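Local coordinates for protein acyltransferase (PDB 5UG1) that transfers acetyl groups onto peptidoglycan as the C-terminal catalytic domain of the pneumococcal O-acetyltransferase OatA, at residues A[20-25]-A[160-165]; A[35-41]-A[60-66]; A[92-96]-A[138-144]. All coordinates share one frame. Residue numbers count along the deposited sequence, not the author numbering.

Three contacts tie together a single-chain domain built on a parallel five-stranded sheet. Interaction 1 (20-25 with 160-165) joins two helices and encloses, along the chain, the other two, which follow one another in series. Interactions 2 and 3, with centres about 17 Å apart, border the methanesulfonic acid pocket: Val64 and Asn65 of interaction 2 and Val144 of interaction 3 line it, and Val64 CG1 lies 4.2 Å from Val144 CG1. Val64 N also packs 3.4 Å from Pro92 CB. Interaction 1 is centred about 19 Å from each of the others, yet Tyr160 OH reaches Ala61 CB at 3.3 Å, and the Tyr160 side chain is about 9 Å from the ligand.

Interaction 1 (A[20-25]-A[160-165]); sequences ALQTAL and YADTIA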
loop_
_atom_site.group_PDB
_atom_site.type_symbol
_atom_site.label_atom_id
_atom_site.label_comp_id
_atom_site.label_asym_id
_atom_site.label_seq_id
_atom_site.Cartn_x
_atom_site.Cartn_y
_atom_site.Cartn_z
ATOM N N ALA A 20 4.269 2.315 -13.685
ATOM C CA ALA A 20 5.561 2.216 -13.012
ATOM C C ALA A 20 5.620 0.967 -12.143
ATOM O O ALA A 20 6.647 0.284 -12.093
ATOM C CB ALA A 20 5.826 3.475 -12.181
ATOM N N LEU A 21 4.513 0.641 -11.476
ATOM C CA LEU A 21 4.450 -0.576 -10.674
ATOM C C LEU A 21 4.718 -1.806 -11.528
ATOM O O LEU A 21 5.541 -2.653 -11.169
ATOM C CB LEU A 21 3.081 -0.680 -9.995
ATOM C CG LEU A 21 2.907 0.193 -8.754
ATOM C CD1 LEU A 21 1.458 0.189 -8.298
ATOM C CD2 LEU A 21 3.839 -0.282 -7.641
ATOM N N GLN A 22 4.018 -1.914 -12.666
ATOM C CA GLN A 22 4.178 -3.062 -13.557
ATOM C C GLN A 22 5.585 -3.129 -14.127
ATOM O O GLN A 22 6.130 -4.219 -14.325
ATOM C CB GLN A 22 3.169 -2.993 -14.701
ATOM C CG GLN A 22 2.868 -4.344 -15.307
ATOM C CD GLN A 22 2.148 -5.238 -14.330
ATOM O OE1 GLN A 22 0.943 -5.088 -14.107
ATOM N NE2 GLN A 22 2.885 -6.160 -13.713
ATOM N N THR A 23 6.179 -1.972 -14.411
ATOM C CA THR A 23 7.544 -1.935 -14.933
ATOM C C THR A 23 8.546 -2.360 -13.870
ATOM O O THR A 23 9.475 -3.124 -14.154
ATOM C CB THR A 23 7.849 -0.528 -15.456
ATOM O OG1 THR A 23 7.016 -0.271 -16.590
ATOM C CG2 THR A 23 9.309 -0.390 -15.875
ATOM N N ALA A 24 8.353 -1.908 -12.628
ATOM C CA ALA A 24 9.286 -2.245 -11.565
ATOM C C ALA A 24 9.066 -3.654 -11.042
ATOM O O ALA A 24 10.004 -4.272 -10.532
ATOM C CB ALA A 24 9.166 -1.239 -10.419
ATOM N N LEU A 25 7.853 -4.181 -11.174
ATOM C CA LEU A 25 7.494 -5.500 -10.659
ATOM C C LEU A 25 6.898 -6.352 -11.776
ATOM O O LEU A 25 5.712 -6.709 -11.730
ATOM C CB LEU A 25 6.500 -5.366 -9.504
ATOM C CG LEU A 25 6.873 -4.401 -8.380
ATOM C CD1 LEU A 25 5.761 -4.342 -7.340
ATOM C CD2 LEU A 25 8.175 -4.831 -7.748
ATOM N N TYR A 160 7.023 5.827 -6.075
ATOM C CA TYR A 160 6.007 4.993 -5.456
ATOM C C TYR A 160 6.267 3.520 -5.750
ATOM O O TYR A 160 6.264 2.689 -4.836
ATOM C CB TYR A 160 4.628 5.432 -5.941
ATOM C CG TYR A 160 3.447 4.745 -5.286
ATOM C CD1 TYR A 160 2.981 3.526 -5.756
ATOM C CD2 TYR A 160 2.781 5.334 -4.220
ATOM C CE1 TYR A 160 1.895 2.894 -5.181
ATOM C CE2 TYR A 160 1.680 4.711 -3.633
ATOM C CZ TYR A 160 1.243 3.489 -4.122
ATOM O OH TYR A 160 0.158 2.855 -3.553
ATOM N N ALA A 161 6.542 3.185 -7.012
ATOM C CA ALA A 161 6.796 1.790 -7.351
ATOM C C ALA A 161 8.056 1.267 -6.666
ATOM O O ALA A 161 8.075 0.135 -6.168
ATOM C CB ALA A 161 6.897 1.630 -8.867
ATOM N N ASP A 162 9.119 2.080 -6.620
ATOM C CA ASP A 162 10.373 1.614 -6.027
ATOM C C ASP A 162 10.243 1.396 -4.527
ATOM O O ASP A 162 10.937 0.539 -3.965
ATOM C CB ASP A 162 11.501 2.596 -6.311
ATOM C CG ASP A 162 11.993 2.523 -7.754
ATOM O OD1 ASP A 162 11.786 1.475 -8.413
ATOM O OD2 ASP A 162 12.590 3.516 -8.228
ATOM N N THR A 163 9.381 2.166 -3.861
ATOM C CA THR A 163 9.150 1.955 -2.438
ATOM C C THR A 163 8.599 0.560 -2.183
ATOM O O THR A 163 9.050 -0.146 -1.276
ATOM C CB THR A 163 8.192 3.021 -1.906
ATOM O OG1 THR A 163 8.722 4.321 -2.191
ATOM C CG2 THR A 163 8.019 2.878 -0.400
ATOM N N ILE A 164 7.625 0.143 -2.995
ATOM C CA ILE A 164 7.030 -1.180 -2.837
ATOM C C ILE A 164 8.020 -2.271 -3.246
ATOM O O ILE A 164 8.140 -3.301 -2.571
ATOM C CB ILE A 164 5.705 -1.240 -3.625
ATOM C CG1 ILE A 164 4.654 -0.381 -2.900
ATOM C CG2 ILE A 164 5.196 -2.675 -3.795
ATOM C CD1 ILE A 164 3.453 -0.050 -3.745
ATOM N N ALA A 165 8.763 -2.060 -4.337
ATOM C CA ALA A 165 9.788 -3.031 -4.715
ATOM C C ALA A 165 10.784 -3.242 -3.583
ATOM O O ALA A 165 11.175 -4.380 -3.289
ATOM C CB ALA A 165 10.516 -2.578 -5.982
#
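The last turn of helix 18-24 lies against helix 150-171 through apolar side chains, with no hydrogen bond between 20-25 and 160-165. The short axes run in broadly the same direction, crossing at -42° and approaching to 8.6 Å. Tyr160 opens 160-165: the edge of its ring receives Leu21, CE1 lying 4.2 Å from Leu21 CD1. One residue on, Ala161 is the point of closest backbone approach, its CA 4.7 Å from Leu21 CA. Its small methyl lets the helices come this near, with CB 3.5 Å from Ala20 O, 3.9 Å from Ala20 CB and 4.0 Å from Ala24 CB, while Leu21 CD2 closes on Ala161 CA at 3.6 Å. Asp162 touches only lightly, OD1 4.3 Å from Ala24 CB; its carboxylate salt-bridges Lys158. Nearly a turn beyond Ala161, Ile164 bridges both leucines, CD1 to Leu21 CD2 at 3.9 Å and CG2 to Leu25 CD1 at 4.0 Å. Ala165 ends the contact, its CB 3.7 Å from Leu25 CD2. Leu25 has left helical geometry, so the seam outruns its helix. This is helix packing in the layer on one face of the parallel sheet of the atypical alpha/beta hydrolase fold: Leu21 and Ile164 both reach Leu8 of strand 6-10, Leu21 also meets Ile30 of strand 29-32, and Tyr160 packs on helix 12-16 and edge-to-face with Trp127.

Interaction 2 (A[35-41]-A[60-66]); sequences SVTTKTA and IATGVNN. With 03S (methanesulfonic acid), chain B.
Ser35 (phi/psi -95/17) is near-helical, Val36 (-70/132) and Thr37 (-112/171) extended, before helix 38-50. Strand 57-61 ends with Ala61, and a loop follows. CA atoms pair Thr37-Asn65 (5.6 Å) and Thr38-Thr62 (5.4 Å). Thr37, chi1 p, is the N-cap: its OG1 accepts from Thr40 N (3.3 Å), Thr40 OG1 (chi1 p) accepts from Thr37 N (3.1 Å), a capping box, and Ala41 N donates to Thr37 O (2.8 Å). Thr38 OG1 (chi1 m) and Thr62 OG1 (chi1 p) share a hydrogen bond (2.9 Å). Both loops leave the C-terminal ends of parallel strands, 29-32 and 57-61, where alpha/beta folds carry active sites; Asn65 ND2 (chi1 m) bonds weakly to methanesulfonic acid O12 (2.6 Å), a ligand also hydrogen-bonded to Ser12 N, and to Val36 O (3.3 Å). One water accepts from Gly63 N (2.8 Å) and Asn65 N (3.0 Å) and donates to Val36 O (3.3 Å). A second accepts from Thr38 N (3.0 Å) and donates to Asn65 O (2.6 Å). Thr62 CG2 packs on Val36 CG1 (3.7 Å).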
loop_
_atom_site.group_PDB
_atom_site.type_symbol
_atom_site.label_atom_id
_atom_site.label_comp_id
_atom_site.label_asym_id
_atom_site.label_seq_id
_atom_site.Cartn_x
_atom_site.Cartn_y
_atom_site.Cartn_z
ATOM N N SER A 35 -11.799 4.083 -6.101
ATOM C CA SER A 35 -12.416 4.247 -4.806
ATOM C C SER A 35 -12.071 3.236 -3.731
ATOM O O SER A 35 -12.721 3.154 -2.742
ATOM C CB SER A 35 -13.912 4.250 -4.972
ATOM O OG SER A 35 -14.295 5.510 -5.383
ATOM N N VAL A 36 -11.018 2.492 -3.911
ATOM C CA VAL A 36 -10.723 1.430 -2.955
ATOM C C VAL A 36 -10.292 2.023 -1.614
ATOM O O VAL A 36 -9.473 2.948 -1.543
ATOM C CB VAL A 36 -9.671 0.480 -3.544
ATOM C CG1 VAL A 36 -9.109 -0.474 -2.481
ATOM C CG2 VAL A 36 -10.304 -0.297 -4.700
ATOM N N THR A 37 -10.882 1.512 -0.540
ATOM C CA THR A 37 -10.485 1.826 0.819
ATOM C C THR A 37 -9.879 0.588 1.472
ATOM O O THR A 37 -9.929 -0.520 0.939
ATOM C CB THR A 37 -11.684 2.318 1.635
ATOM O OG1 THR A 37 -12.571 1.226 1.888
ATOM C CG2 THR A 37 -12.437 3.393 0.869
ATOM N N THR A 38 -9.297 0.791 2.653
ATOM C CA THR A 38 -8.790 -0.341 3.414
ATOM C C THR A 38 -9.905 -1.333 3.714
ATOM O O THR A 38 -9.688 -2.556 3.690
ATOM C CB THR A 38 -8.139 0.161 4.695
ATOM O OG1 THR A 38 -7.177 1.176 4.353
ATOM C CG2 THR A 38 -7.475 -1.014 5.450
ATOM N N LYS A 39 -11.115 -0.819 3.961
ATOM C CA LYS A 39 -12.284 -1.667 4.186
ATOM C C LYS A 39 -12.550 -2.588 2.998
ATOM O O LYS A 39 -12.668 -3.806 3.163
ATOM C CB LYS A 39 -13.504 -0.794 4.465
ATOM C CG LYS A 39 -14.764 -1.545 4.892
ATOM C CD LYS A 39 -15.958 -0.586 4.897
ATOM C CE LYS A 39 -17.273 -1.298 5.201
ATOM N NZ LYS A 39 -17.505 -2.461 4.294
ATOM N N THR A 40 -12.657 -2.023 1.789
ATOM C CA THR A 40 -12.977 -2.867 0.640
ATOM C C THR A 40 -11.783 -3.721 0.228
ATOM O O THR A 40 -11.973 -4.823 -0.300
ATOM C CB THR A 40 -13.479 -2.031 -0.551
ATOM O OG1 THR A 40 -12.453 -1.145 -0.997
ATOM C CG2 THR A 40 -14.706 -1.216 -0.175
ATOM N N ALA A 41 -10.559 -3.242 0.470
ATOM C CA ALA A 41 -9.373 -4.057 0.216
ATOM C C ALA A 41 -9.368 -5.318 1.075
ATOM O O ALA A 41 -8.934 -6.388 0.624
ATOM C CB ALA A 41 -8.113 -3.232 0.476
ATOM N N ILE A 60 -1.137 -4.222 0.301
ATOM C CA ILE A 60 -2.320 -3.420 0.592
ATOM C C ILE A 60 -1.899 -1.961 0.451
ATOM O O ILE A 60 -1.225 -1.411 1.330
ATOM C CB ILE A 60 -2.889 -3.713 1.989
ATOM C CG1 ILE A 60 -3.213 -5.200 2.159
ATOM C CG2 ILE A 60 -4.138 -2.834 2.269
ATOM C CD1 ILE A 60 -4.160 -5.808 1.073
ATOM N N ALA A 61 -2.276 -1.331 -0.658
ATOM C CA ALA A 61 -1.864 0.041 -0.960
ATOM C C ALA A 61 -3.081 0.959 -0.880
ATOM O O ALA A 61 -3.627 1.420 -1.887
ATOM C CB ALA A 61 -1.178 0.100 -2.341
ATOM N N THR A 62 -3.510 1.220 0.354
ATOM C CA THR A 62 -4.710 1.988 0.652
ATOM C C THR A 62 -4.448 2.841 1.886
ATOM O O THR A 62 -3.419 2.705 2.554
ATOM C CB THR A 62 -5.919 1.084 0.943
ATOM O OG1 THR A 62 -5.634 0.288 2.101
ATOM C CG2 THR A 62 -6.273 0.169 -0.243
ATOM N N GLY A 63 -5.403 3.646 2.254
ATOM C CA GLY A 63 -5.336 4.336 3.514
ATOM C C GLY A 63 -5.684 5.798 3.502
ATOM O O GLY A 63 -6.075 6.326 4.480
ATOM N N VAL A 64 -5.551 6.432 2.365
ATOM C CA VAL A 64 -5.865 7.822 2.241
ATOM C C VAL A 64 -7.359 8.069 2.048
ATOM O O VAL A 64 -7.838 9.048 2.451
ATOM C CB VAL A 64 -5.017 8.508 1.152
ATOM C CG1 VAL A 64 -5.586 8.274 -0.219
ATOM C CG2 VAL A 64 -4.801 9.967 1.434
ATOM N N ASN A 65 -8.080 7.158 1.437
ATOM C CA ASN A 65 -9.534 7.279 1.312
ATOM C C ASN A 65 -10.239 6.811 2.588
ATOM O O ASN A 65 -10.016 5.752 3.013
ATOM C CB ASN A 65 -10.030 6.418 0.161
ATOM C CG ASN A 65 -9.801 7.021 -1.184
ATOM O OD1 ASN A 65 -9.648 8.216 -1.332
ATOM N ND2 ASN A 65 -9.788 6.178 -2.190
ATOM N N ASN A 66 -11.100 7.608 3.167
ATOM C CA ASN A 66 -11.829 7.215 4.356
ATOM C C ASN A 66 -10.916 6.866 5.551
ATOM O O ASN A 66 -10.994 5.797 6.053
ATOM C CB ASN A 66 -12.713 6.004 3.988
ATOM C CG ASN A 66 -14.021 6.383 3.355
ATOM O OD1 ASN A 66 -14.196 7.483 2.871
ATOM N ND2 ASN A 66 -14.964 5.460 3.364
HETATM S S10 03S B . -7.525 8.087 -4.499
HETATM O O11 03S B . -6.637 9.006 -3.754
HETATM O O12 03S B . -7.728 6.850 -3.713
HETATM C C13 03S B . -8.992 8.823 -4.762
HETATM O O HOH W 1 -7.229 4.503 0.286
HETATM O O HOH W 2 -9.314 3.470 4.069
#

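Interaction 3 (A[92-96]-A[138-144]); sequences PYEGD and WAGTDQV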
loop_
_atom_site.group_PDB
_atom_site.type_symbol
_atom_site.label_atom_id
_atom_site.label_comp_id
_atom_site.label_asym_id
_atom_site.label_seq_id
_atom_site.Cartn_x
_atom_site.Cartn_y
_atom_site.Cartn_z
ATOM N N PRO A 92 -0.288 5.674 3.861
ATOM C CA PRO A 92 -0.903 6.717 3.040
ATOM C C PRO A 92 -0.240 8.066 3.272
ATOM O O PRO A 92 0.396 8.307 4.297
ATOM C CB PRO A 92 -2.359 6.726 3.527
ATOM C CG PRO A 92 -2.255 6.311 4.947
ATOM C CD PRO A 92 -1.080 5.387 5.070
ATOM N N TYR A 93 -0.408 8.957 2.293
ATOM C CA TYR A 93 0.141 10.309 2.387
ATOM C C TYR A 93 -0.880 11.335 1.915
ATOM O O TYR A 93 -1.242 11.357 0.733
ATOM C CB TYR A 93 1.429 10.438 1.575
ATOM C CG TYR A 93 1.984 11.835 1.584
ATOM C CD1 TYR A 93 2.605 12.353 2.718
ATOM C CD2 TYR A 93 1.877 12.652 0.458
ATOM C CE1 TYR A 93 3.108 13.654 2.722
ATOM C CE2 TYR A 93 2.380 13.940 0.453
ATOM C CZ TYR A 93 2.989 14.440 1.588
ATOM O OH TYR A 93 3.488 15.725 1.573
ATOM N N GLU A 94 -1.316 12.186 2.842
ATOM C CA GLU A 94 -2.062 13.417 2.570
ATOM C C GLU A 94 -1.117 14.587 2.848
ATOM O O GLU A 94 -0.745 14.836 4.002
ATOM C CB GLU A 94 -3.325 13.484 3.438
ATOM C CG GLU A 94 -3.959 14.877 3.596
ATOM C CD GLU A 94 -4.518 15.418 2.288
ATOM O OE1 GLU A 94 -5.552 14.888 1.821
ATOM O OE2 GLU A 94 -3.909 16.354 1.714
ATOM N N GLY A 95 -0.714 15.297 1.792
ATOM C CA GLY A 95 0.294 16.327 1.945
ATOM C C GLY A 95 -0.203 17.651 2.486
ATOM O O GLY A 95 0.605 18.430 3.002
ATOM N N ASP A 96 -1.501 17.940 2.379
ATOM C CA ASP A 96 -2.038 19.232 2.823
ATOM C C ASP A 96 -2.182 19.201 4.336
ATOM O O ASP A 96 -3.177 18.705 4.864
ATOM C CB ASP A 96 -3.376 19.528 2.158
ATOM C CG ASP A 96 -3.982 20.877 2.599
ATOM O OD1 ASP A 96 -3.470 21.542 3.535
ATOM O OD2 ASP A 96 -5.001 21.269 2.002
ATOM N N TRP A 138 4.976 17.256 -5.622
ATOM C CA TRP A 138 3.704 17.740 -5.102
ATOM C C TRP A 138 3.381 19.174 -5.498
ATOM O O TRP A 138 2.260 19.626 -5.244
ATOM C CB TRP A 138 3.671 17.624 -3.571
ATOM C CG TRP A 138 3.964 16.232 -3.114
ATOM C CD1 TRP A 138 5.080 15.796 -2.449
ATOM C CD2 TRP A 138 3.146 15.073 -3.333
ATOM N NE1 TRP A 138 4.997 14.436 -2.232
ATOM C CE2 TRP A 138 3.820 13.972 -2.761
ATOM C CE3 TRP A 138 1.902 14.865 -3.944
ATOM C CZ2 TRP A 138 3.294 12.690 -2.783
ATOM C CZ3 TRP A 138 1.385 13.597 -3.961
ATOM C CH2 TRP A 138 2.083 12.521 -3.389
ATOM N N ALA A 139 4.317 19.896 -6.105
ATOM C CA ALA A 139 4.028 21.249 -6.563
ATOM C C ALA A 139 2.856 21.223 -7.531
ATOM O O ALA A 139 2.828 20.410 -8.458
ATOM C CB ALA A 139 5.252 21.855 -7.245
ATOM N N GLY A 140 1.877 22.097 -7.293
ATOM C CA GLY A 140 0.732 22.226 -8.165
ATOM C C GLY A 140 -0.264 21.093 -8.106
ATOM O O GLY A 140 -1.136 21.017 -8.971
ATOM N N THR A 141 -0.186 20.221 -7.113
ATOM C CA THR A 141 -1.025 19.031 -7.052
ATOM C C THR A 141 -2.036 19.156 -5.919
ATOM O O THR A 141 -2.046 20.131 -5.167
ATOM C CB THR A 141 -0.175 17.772 -6.863
ATOM O OG1 THR A 141 0.270 17.702 -5.506
ATOM C CG2 THR A 141 1.042 17.784 -7.807
ATOM N N ASP A 142 -2.890 18.136 -5.806
ATOM C CA ASP A 142 -3.853 18.034 -4.719
ATOM C C ASP A 142 -3.235 17.489 -3.436
ATOM O O ASP A 142 -3.968 17.264 -2.464
ATOM C CB ASP A 142 -5.032 17.153 -5.146
ATOM C CG ASP A 142 -4.645 15.680 -5.297
ATOM O OD1 ASP A 142 -3.445 15.344 -5.198
ATOM O OD2 ASP A 142 -5.547 14.851 -5.537
ATOM N N GLN A 143 -1.932 17.288 -3.435
ATOM C CA GLN A 143 -1.209 16.793 -2.293
ATOM C C GLN A 143 -1.372 15.284 -2.015
ATOM O O GLN A 143 -0.986 14.833 -0.982
ATOM C CB GLN A 143 -1.578 17.561 -1.040
ATOM C CG GLN A 143 -1.272 19.051 -1.034
ATOM C CD GLN A 143 0.139 19.401 -1.399
ATOM O OE1 GLN A 143 1.014 19.398 -0.588
ATOM N NE2 GLN A 143 0.343 19.721 -2.615
ATOM N N VAL A 144 -1.920 14.544 -2.964
ATOM C CA VAL A 144 -2.183 13.129 -2.823
ATOM C C VAL A 144 -1.849 12.353 -4.100
ATOM O O VAL A 144 -1.287 11.288 -4.057
ATOM C CB VAL A 144 -3.655 12.879 -2.474
ATOM C CG1 VAL A 144 -3.976 11.406 -2.451
ATOM C CG2 VAL A 144 -4.034 13.540 -1.177
HETATM O O HOH W 3 -0.629 10.010 -1.682
HETATM O O HOH W 4 -5.312 17.414 -0.333
#
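One direct hydrogen bond links the two loops: Gly95 N donates to Gln143 O at 2.8 Å, where the backbones are nearest, Gly95 CA and Gln143 CA being 4.5 Å apart. A side chain at Gly95 would crowd Gln143 O and clash with Tyr93 OH. Two waters add bridges. One donates to Tyr93 O and Val144 O, both at 2.8 Å; the other donates to Glu94 OE2 at 2.7 Å and Asp142 O at 2.5 Å. Glu94 OE2 also accepts from Asp96 N at 3.0 Å, a bond within its own segment. Among apolar contacts, Tyr93 has the most surface buried by the other segment: its CE2 lies over one face of Trp138, 3.5 Å from CE2 of that indole, with the Tyr93 ring and the six-membered ring inclined at 42° and their centroids 5.0 Å apart. Trp138 NE1 hydrogen-bonds Ala131 O, outside the segments. Aliphatic parts meet where Gln143 CG packs 3.9 Å from Asp96 CB; separately, Val144 CG2 is in van der Waals contact with the Glu94 carboxylate, 3.6 Å from OE1. Within 138-144, a type II turn spans Trp138 to Thr141. Thr141 OG1 donates to Trp138 O (2.8 Å) and accepts from Gln143 N (3.1 Å), an ST turn; Asp142 OD1 accepts from Val144 N (2.8 Å), an Asx turn. The other carboxylate oxygen of Asp142, OD2, bonds to His145 ND1, consistent with a Ser12-His145-Asp142 catalytic triad. One backbone bond, two bridging waters and successive, overlapping turns are consistent with a well-held loop that keeps Asp142 beside His145, while Val144 reaches the methanesulfonic acid pocket.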